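Local coordinates for protein hydrazine synthase alpha subunit (Candidatus Kuenenia stuttgartiensis, PDB 5C2V) that catalyses, as part of the hydrazine synthase complex, the condensation of hydroxylamine with ammonia to give hydrazine, using c-type heme, at residues G174-D177 against E178-P182; S249-G253 against E254-M258. All coordinates share one frame; numbering follows the deposited sequence.

Contact 1: G174-D177 against E178-P182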
ATOM      1  N   GLY D 174      14.711 -27.741 -14.908  1.00 79.20           N
ATOM      2  CA  GLY D 174      13.618 -28.508 -14.341  1.00 67.88           C
ATOM      3  C   GLY D 174      13.265 -27.970 -12.969  1.00 63.65           C
ATOM      4  O   GLY D 174      12.834 -28.712 -12.085  1.00 52.57           O
ATOM      5  N   VAL D 175      13.450 -26.665 -12.796  1.00 73.01           N
ATOM      6  CA  VAL D 175      13.252 -26.021 -11.506  1.00 56.15           C
ATOM      7  C   VAL D 175      12.291 -24.835 -11.625  1.00 73.64           C
ATOM      8  O   VAL D 175      12.265 -24.141 -12.643  1.00 80.17           O
ATOM      9  CB  VAL D 175      14.606 -25.558 -10.909  1.00 71.63           C
ATOM     10  CG1 VAL D 175      15.240 -24.478 -11.773  1.00 68.87           C
ATOM     11  CG2 VAL D 175      14.436 -25.071  -9.483  1.00 68.76           C
ATOM     12  N   MET D 176      11.487 -24.624 -10.588  1.00 61.93           N
ATOM     13  CA  MET D 176      10.539 -23.516 -10.559  1.00 67.61           C
ATOM     14  C   MET D 176      10.804 -22.594  -9.374  1.00 57.63           C
ATOM     15  O   MET D 176      11.082 -23.060  -8.270  1.00 63.86           O
ATOM     16  CB  MET D 176       9.101 -24.039 -10.493  1.00 67.10           C
ATOM     17  CG  MET D 176       8.415 -24.191 -11.842  1.00 65.98           C
ATOM     18  SD  MET D 176       6.791 -24.965 -11.693  1.00 62.47           S
ATOM     19  CE  MET D 176       6.168 -24.782 -13.362  1.00 74.04           C
ATOM     20  N   ASP D 177      10.715 -21.287  -9.602  1.00 50.60           N
ATOM     21  CA  ASP D 177      10.822 -20.334  -8.503  1.00 52.92           C
ATOM     22  C   ASP D 177       9.476 -20.195  -7.800  1.00 55.09           C
ATOM     23  O   ASP D 177       8.556 -20.977  -8.042  1.00 64.97           O
ATOM     24  CB  ASP D 177      11.339 -18.968  -8.985  1.00 62.42           C
ATOM     25  CG  ASP D 177      10.378 -18.252  -9.931  1.00 51.28           C
ATOM     26  OD1 ASP D 177       9.257 -18.742 -10.176  1.00 54.23           O
ATOM     27  OD2 ASP D 177      10.755 -17.170 -10.430  1.00 53.69           O
ATOM     28  N   GLU D 178       9.365 -19.201  -6.930  1.00 66.29           N
ATOM     29  CA  GLU D 178       8.154 -19.004  -6.145  1.00 70.75           C
ATOM     30  C   GLU D 178       7.011 -18.413  -6.978  1.00 59.84           C
ATOM     31  O   GLU D 178       5.853 -18.441  -6.564  1.00 63.13           O
ATOM     32  CB  GLU D 178       8.466 -18.121  -4.936  1.00 61.23           C
ATOM     33  CG  GLU D 178       9.448 -18.777  -3.968  1.00 38.75           C
ATOM     34  CD  GLU D 178      10.054 -17.802  -2.977  1.00 48.55           C
ATOM     35  OE1 GLU D 178      10.634 -16.788  -3.415  1.00 44.00           O
ATOM     36  OE2 GLU D 178       9.957 -18.056  -1.758  1.00 54.02           O
ATOM     37  N   PHE D 179       7.345 -17.883  -8.151  1.00 57.48           N
ATOM     38  CA  PHE D 179       6.342 -17.388  -9.091  1.00 48.75           C
ATOM     39  C   PHE D 179       5.992 -18.444 -10.139  1.00 49.11           C
ATOM     40  O   PHE D 179       5.245 -18.170 -11.081  1.00 59.01           O
ATOM     41  CB  PHE D 179       6.829 -16.109  -9.773  1.00 39.30           C
ATOM     42  CG  PHE D 179       6.919 -14.928  -8.851  1.00 51.93           C
ATOM     43  CD1 PHE D 179       5.860 -14.602  -8.019  1.00 51.86           C
ATOM     44  CD2 PHE D 179       8.062 -14.148  -8.811  1.00 66.90           C
ATOM     45  CE1 PHE D 179       5.939 -13.515  -7.169  1.00 64.88           C
ATOM     46  CE2 PHE D 179       8.147 -13.061  -7.961  1.00 60.64           C
ATOM     47  CZ  PHE D 179       7.084 -12.745  -7.138  1.00 55.49           C
ATOM     48  N   HIS D 180       6.559 -19.636  -9.968  1.00 53.98           N
ATOM     49  CA  HIS D 180       6.386 -20.762 -10.888  1.00 55.16           C
ATOM     50  C   HIS D 180       6.971 -20.479 -12.270  1.00 57.50           C
ATOM     51  O   HIS D 180       6.544 -21.065 -13.265  1.00 55.62           O
ATOM     52  CB  HIS D 180       4.908 -21.145 -11.016  1.00 46.37           C
ATOM     53  CG  HIS D 180       4.241 -21.429  -9.707  1.00 47.90           C
ATOM     54  ND1 HIS D 180       3.556 -20.469  -8.996  1.00 53.42           N
ATOM     55  CD2 HIS D 180       4.155 -22.568  -8.978  1.00 48.91           C
ATOM     56  CE1 HIS D 180       3.075 -21.001  -7.886  1.00 56.73           C
ATOM     57  NE2 HIS D 180       3.426 -22.276  -7.854  1.00 46.66           N
ATOM     58  N   ASN D 181       7.949 -19.580 -12.328  1.00 50.60           N
ATOM     59  CA  ASN D 181       8.741 -19.397 -13.539  1.00 55.29           C
ATOM     60  C   ASN D 181       9.683 -20.582 -13.689  1.00 59.56           C
ATOM     61  O   ASN D 181      10.121 -21.151 -12.691  1.00 54.66           O
ATOM     62  CB  ASN D 181       9.529 -18.087 -13.490  1.00 67.32           C
ATOM     63  CG  ASN D 181       8.632 -16.866 -13.489  1.00 58.07           C
ATOM     64  OD1 ASN D 181       8.721 -16.016 -12.603  1.00 72.75           O
ATOM     65  ND2 ASN D 181       7.765 -16.768 -14.490  1.00 68.52           N
ATOM     66  N   PRO D 182      10.003 -20.970 -14.933  1.00 54.91           N
ATOM     67  CA  PRO D 182      10.847 -22.162 -15.053  1.00 62.38           C
ATOM     68  C   PRO D 182      12.337 -21.861 -14.893  1.00 63.42           C
ATOM     69  O   PRO D 182      13.147 -22.322 -15.698  1.00 57.11           O
ATOM     70  CB  PRO D 182      10.544 -22.645 -16.470  1.00 45.33           C
ATOM     71  CG  PRO D 182      10.271 -21.377 -17.223  1.00 38.56           C
ATOM     72  CD  PRO D 182       9.582 -20.450 -16.246  1.00 59.56           C
TER
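Asp177 OD1 accepts the backbone N-H of Asn181 at 2.7 Å, with an N-H...O angle of 145°. The donor stands above the carboxylate plane. The N of Phe179 also gives OD1 a bond, a weak one. The carboxylate reaches these amides because its CG sits between the backbone N and the carbonyl carbon (chi1 65°). The backbone N and O of Asp177 are bonded too. Asp177 N bonds to Asn181 O at 3.1 Å, with the donor in the carbonyl plane. Asp177 O takes the N of His180, also at 3.1 Å, from well above the carbonyl plane, and a further bond from Gln501 NE2. Next to this polar centre, Met176 CA lies 3.2 Å from Asn181 O in a CA-H...O contact. The Met176 side chain runs out extended, and its CE ends 3.7 Å from His180 O. Its SD lies at the edge of the His180 ring. Glu178 leads away from the turn into the protein, where OE2 bonds to Trp545 NE1. All this lies in the loop between strands 154-171 and 186-191. The weak bond to Phe179 N is that of an Asx turn. Asp177 to His180 form a type I beta turn, and His180, with positive phi (64°), makes it one with a G1 bulge.

Contact 2: S249-G253 against E254-M258. With HEC (heme c), chain B.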
ATOM      1  N   SER D 249       3.141 -15.040   1.234  1.00 50.33           N
ATOM      2  CA  SER D 249       2.237 -13.922   0.977  1.00 50.79           C
ATOM      3  C   SER D 249       2.918 -12.580   1.233  1.00 46.07           C
ATOM      4  O   SER D 249       2.263 -11.538   1.264  1.00 53.97           O
ATOM      5  CB  SER D 249       0.976 -14.050   1.835  1.00 45.16           C
ATOM      6  OG  SER D 249       1.288 -13.997   3.215  1.00 41.90           O
ATOM      7  N   ARG D 250       4.230 -12.629   1.447  1.00 43.45           N
ATOM      8  CA  ARG D 250       5.035 -11.457   1.787  1.00 38.84           C
ATOM      9  C   ARG D 250       4.821 -10.257   0.869  1.00 39.97           C
ATOM     10  O   ARG D 250       4.689 -10.404  -0.347  1.00 56.29           O
ATOM     11  CB  ARG D 250       6.518 -11.828   1.761  1.00 52.90           C
ATOM     12  CG  ARG D 250       7.424 -10.817   2.425  1.00 71.54           C
ATOM     13  CD  ARG D 250       8.884 -11.075   2.098  1.00 39.68           C
ATOM     14  NE  ARG D 250       9.410 -10.081   1.167  1.00 40.23           N
ATOM     15  CZ  ARG D 250       9.794  -8.859   1.523  1.00 44.89           C
ATOM     16  NH1 ARG D 250       9.711  -8.481   2.792  1.00 41.01           N
ATOM     17  NH2 ARG D 250      10.261  -8.014   0.615  1.00 52.13           N
ATOM     18  N   ALA D 251       4.781  -9.075   1.480  1.00 45.17           N
ATOM     19  CA  ALA D 251       4.684  -7.802   0.770  1.00 37.45           C
ATOM     20  C   ALA D 251       3.475  -7.744  -0.154  1.00 49.84           C
ATOM     21  O   ALA D 251       3.619  -7.674  -1.375  1.00 44.50           O
ATOM     22  CB  ALA D 251       5.961  -7.537  -0.017  1.00 57.54           C
ATOM     23  N   GLY D 252       2.284  -7.774   0.436  1.00 48.46           N
ATOM     24  CA  GLY D 252       1.053  -7.721  -0.327  1.00 43.79           C
ATOM     25  C   GLY D 252       0.888  -8.901  -1.264  1.00 40.83           C
ATOM     26  O   GLY D 252       0.130  -8.836  -2.232  1.00 45.51           O
ATOM     27  N   GLY D 253       1.606  -9.982  -0.979  1.00 53.48           N
ATOM     28  CA  GLY D 253       1.526 -11.188  -1.780  1.00 38.57           C
ATOM     29  C   GLY D 253       2.377 -11.162  -3.036  1.00 47.75           C
ATOM     30  O   GLY D 253       2.542 -12.188  -3.693  1.00 66.46           O
ATOM     31  N   GLU D 254       2.891  -9.989  -3.392  1.00 40.23           N
ATOM     32  CA  GLU D 254       3.712  -9.858  -4.595  1.00 62.14           C
ATOM     33  C   GLU D 254       5.226  -9.847  -4.356  1.00 56.89           C
ATOM     34  O   GLU D 254       6.000  -9.853  -5.313  1.00 44.29           O
ATOM     35  CB  GLU D 254       3.307  -8.590  -5.347  1.00 58.40           C
ATOM     36  CG  GLU D 254       1.895  -8.647  -5.906  1.00 69.70           C
ATOM     37  CD  GLU D 254       1.427  -7.317  -6.455  1.00 78.33           C
ATOM     38  OE1 GLU D 254       1.821  -6.270  -5.901  1.00 96.46           O
ATOM     39  OE2 GLU D 254       0.664  -7.318  -7.444  1.00 84.37           O
ATOM     40  N   GLY D 255       5.651  -9.839  -3.094  1.00 52.88           N
ATOM     41  CA  GLY D 255       7.071  -9.809  -2.774  1.00 44.64           C
ATOM     42  C   GLY D 255       7.774  -8.544  -3.247  1.00 49.92           C
ATOM     43  O   GLY D 255       7.129  -7.616  -3.732  1.00 50.20           O
ATOM     44  N   ARG D 256       9.099  -8.506  -3.111  1.00 62.97           N
ATOM     45  CA  ARG D 256       9.882  -7.353  -3.572  1.00 58.54           C
ATOM     46  C   ARG D 256      11.269  -7.754  -4.072  1.00 53.57           C
ATOM     47  O   ARG D 256      11.812  -8.772  -3.657  1.00 57.94           O
ATOM     48  CB  ARG D 256      10.029  -6.313  -2.455  1.00 52.82           C
ATOM     49  CG  ARG D 256       8.848  -5.364  -2.305  1.00 70.88           C
ATOM     50  CD  ARG D 256       9.131  -4.278  -1.276  1.00 66.54           C
ATOM     51  NE  ARG D 256       8.822  -4.706   0.085  1.00 88.31           N
ATOM     52  CZ  ARG D 256       7.678  -4.444   0.709  1.00 92.98           C
ATOM     53  NH1 ARG D 256       6.730  -3.746   0.096  1.00 71.02           N
ATOM     54  NH2 ARG D 256       7.482  -4.873   1.949  1.00 65.56           N
ATOM     55  N   VAL D 257      11.839  -6.947  -4.963  1.00 52.01           N
ATOM     56  CA  VAL D 257      13.207  -7.166  -5.424  1.00 55.41           C
ATOM     57  C   VAL D 257      14.141  -6.144  -4.785  1.00 47.08           C
ATOM     58  O   VAL D 257      14.078  -4.954  -5.092  1.00 46.70           O
ATOM     59  CB  VAL D 257      13.321  -7.081  -6.958  1.00 63.81           C
ATOM     60  CG1 VAL D 257      14.771  -7.235  -7.393  1.00 55.60           C
ATOM     61  CG2 VAL D 257      12.453  -8.144  -7.611  1.00 53.65           C
ATOM     62  N   MET D 258      15.010  -6.618  -3.899  1.00 43.88           N
ATOM     63  CA  MET D 258      15.848  -5.741  -3.092  1.00 57.41           C
ATOM     64  C   MET D 258      17.305  -5.729  -3.534  1.00 52.82           C
ATOM     65  O   MET D 258      17.817  -6.714  -4.061  1.00 41.60           O
ATOM     66  CB  MET D 258      15.780  -6.149  -1.619  1.00 63.93           C
ATOM     67  CG  MET D 258      16.463  -7.475  -1.310  1.00 50.89           C
ATOM     68  SD  MET D 258      16.813  -7.700   0.444  1.00 48.17           S
ATOM     69  CE  MET D 258      17.345  -9.409   0.473  1.00 28.88           C
TER
HETATM   70 FE   HEC B 905      15.038 -11.505  10.248  1.00 48.54          FE
HETATM   71  CHA HEC B 905      13.669 -10.077   7.418  1.00 67.93           C
HETATM   72  CHB HEC B 905      18.015 -11.891   8.591  1.00 51.37           C
HETATM   73  CHC HEC B 905      16.306 -13.292  12.917  1.00 55.11           C
HETATM   74  CHD HEC B 905      12.006 -11.328  11.839  1.00 57.58           C
HETATM   75  NA  HEC B 905      15.714 -11.063   8.363  1.00 50.11           N
HETATM   76  C1A HEC B 905      14.982 -10.482   7.347  1.00 53.49           C
HETATM   77  C2A HEC B 905      15.835 -10.368   6.184  1.00 53.17           C
HETATM   78  C3A HEC B 905      17.033 -10.869   6.501  1.00 61.40           C
HETATM   79  C4A HEC B 905      16.983 -11.316   7.880  1.00 59.62           C
HETATM   80  CMA HEC B 905      18.260 -10.957   5.569  1.00 46.79           C
HETATM   81  CAA HEC B 905      15.415  -9.776   4.822  1.00 41.94           C
HETATM   82  CBA HEC B 905      15.891  -8.331   4.710  1.00 45.38           C
HETATM   83  CGA HEC B 905      15.151  -7.445   5.681  1.00 58.95           C
HETATM   84  O1A HEC B 905      15.817  -6.668   6.413  1.00 62.20           O
HETATM   85  O2A HEC B 905      13.897  -7.515   5.730  1.00 66.99           O
HETATM   86  NB  HEC B 905      16.800 -12.548  10.629  1.00 71.76           N
HETATM   87  C1B HEC B 905      17.954 -12.317   9.901  1.00 54.23           C
HETATM   88  C2B HEC B 905      19.085 -12.593  10.763  1.00 69.38           C
HETATM   89  C3B HEC B 905      18.623 -12.985  11.951  1.00 62.03           C
HETATM   90  C4B HEC B 905      17.173 -12.963  11.896  1.00 58.13           C
HETATM   91  CMB HEC B 905      20.573 -12.470  10.369  1.00 43.09           C
HETATM   92  CAB HEC B 905      19.499 -13.374  13.164  1.00 38.59           C
HETATM   93  CBB HEC B 905      19.319 -14.876  13.480  1.00 38.39           C
HETATM   94  NC  HEC B 905      14.310 -12.140  12.073  1.00 46.91           N
HETATM   95  C1C HEC B 905      14.972 -12.953  12.975  1.00 63.74           C
HETATM   96  C2C HEC B 905      14.047 -13.291  14.037  1.00 58.70           C
HETATM   97  C3C HEC B 905      12.840 -12.842  13.683  1.00 52.51           C
HETATM   98  C4C HEC B 905      12.993 -12.049  12.477  1.00 55.43           C
HETATM   99  CMC HEC B 905      14.327 -14.292  15.179  1.00 44.58           C
HETATM  100  CAC HEC B 905      11.540 -13.028  14.496  1.00 42.05           C
HETATM  101  CBC HEC B 905      10.558 -13.914  13.698  1.00 51.78           C
HETATM  102  ND  HEC B 905      13.132 -10.820   9.708  1.00 70.58           N
HETATM  103  C1D HEC B 905      12.033 -10.829  10.560  1.00 49.37           C
HETATM  104  C2D HEC B 905      10.905 -10.227   9.887  1.00 51.61           C
HETATM  105  C3D HEC B 905      11.430  -9.830   8.502  1.00 60.05           C
HETATM  106  C4D HEC B 905      12.814 -10.242   8.484  1.00 55.98           C
HETATM  107  CMD HEC B 905       9.484 -10.024  10.455  1.00 44.49           C
HETATM  108  CAD HEC B 905      10.655  -9.149   7.356  1.00 55.11           C
HETATM  109  CBD HEC B 905       9.578 -10.106   6.858  1.00 41.68           C
HETATM  110  CGD HEC B 905       8.787  -9.448   5.762  1.00 54.79           C
HETATM  111  O1D HEC B 905       7.737 -10.017   5.373  1.00 57.99           O
HETATM  112  O2D HEC B 905       9.200  -8.358   5.285  1.00 42.45           O
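Ala251 CB sits in the corner formed by two guanidinium groups, over one face of each. It is 3.6 Å above the Arg256 guanidinium plane, over its centre. It covers the Arg250 group less closely. The two planes are 82° apart, and the side chains cross at about a right angle. The edge of the Arg250 group carries other partners. A heme c propionate meets it there, near its plane, with O2D 2.5 Å from Arg250 NH1. Arg256 CB lies at the edge too, 3.5 Å from Arg250 NH2. Arg250 starts with CG anti to the backbone N (chi1 -165°) and bends at chi3. Its CG and CD pass beside the second oxygen of the same propionate, O1D. The backbone turns tightly. Gly255 N bonds to Arg250 O at 3.0 Å, and Glu254 N bonds to Ala251 O at 3.2 Å. The second bond closes a type I' beta turn from Ala251 to Glu254. Gly252 and Gly253 are its two middle residues, both with positive phi. The turn leads into strand 256-262, which pairs with strand 239-245 in an antiparallel sheet, probably a propeller blade. Arg256 NH2 has a long, weak ion pair with Asp277. Arg250 NH2 and Arg256 NE are 3.6 Å apart, so two like charges lie close. The propionate and Asp277 probably offset part of this charge. At this heme pocket edge Arg250 NH1 lies against a propionate oxygen, consistent with charge pairing, while weak bonds from NE to Gln245 O and from NH2 to Asn275 O help set its rotation.

How the contacts relate
Both contacts centre on tight turns and both are partly buried; contact 2 runs on into a strand. Contact 1 belongs to the loop between strands 154-171 and 186-191. Contact 2 belongs to the connection from strand 239-245 to strand 256-262, in a different sheet. Their centres are 16 Å apart, and they touch where Phe179 CZ packs on Glu254 O at 3.6 Å. The chemistry differs with place. In contact 1 an acidic side chain gathers backbone amides, away from the annotated sites. In contact 2 glycines shape the turn, and Arg250 lies on a heme propionate with Arg256 next to it and the zinc site nearby.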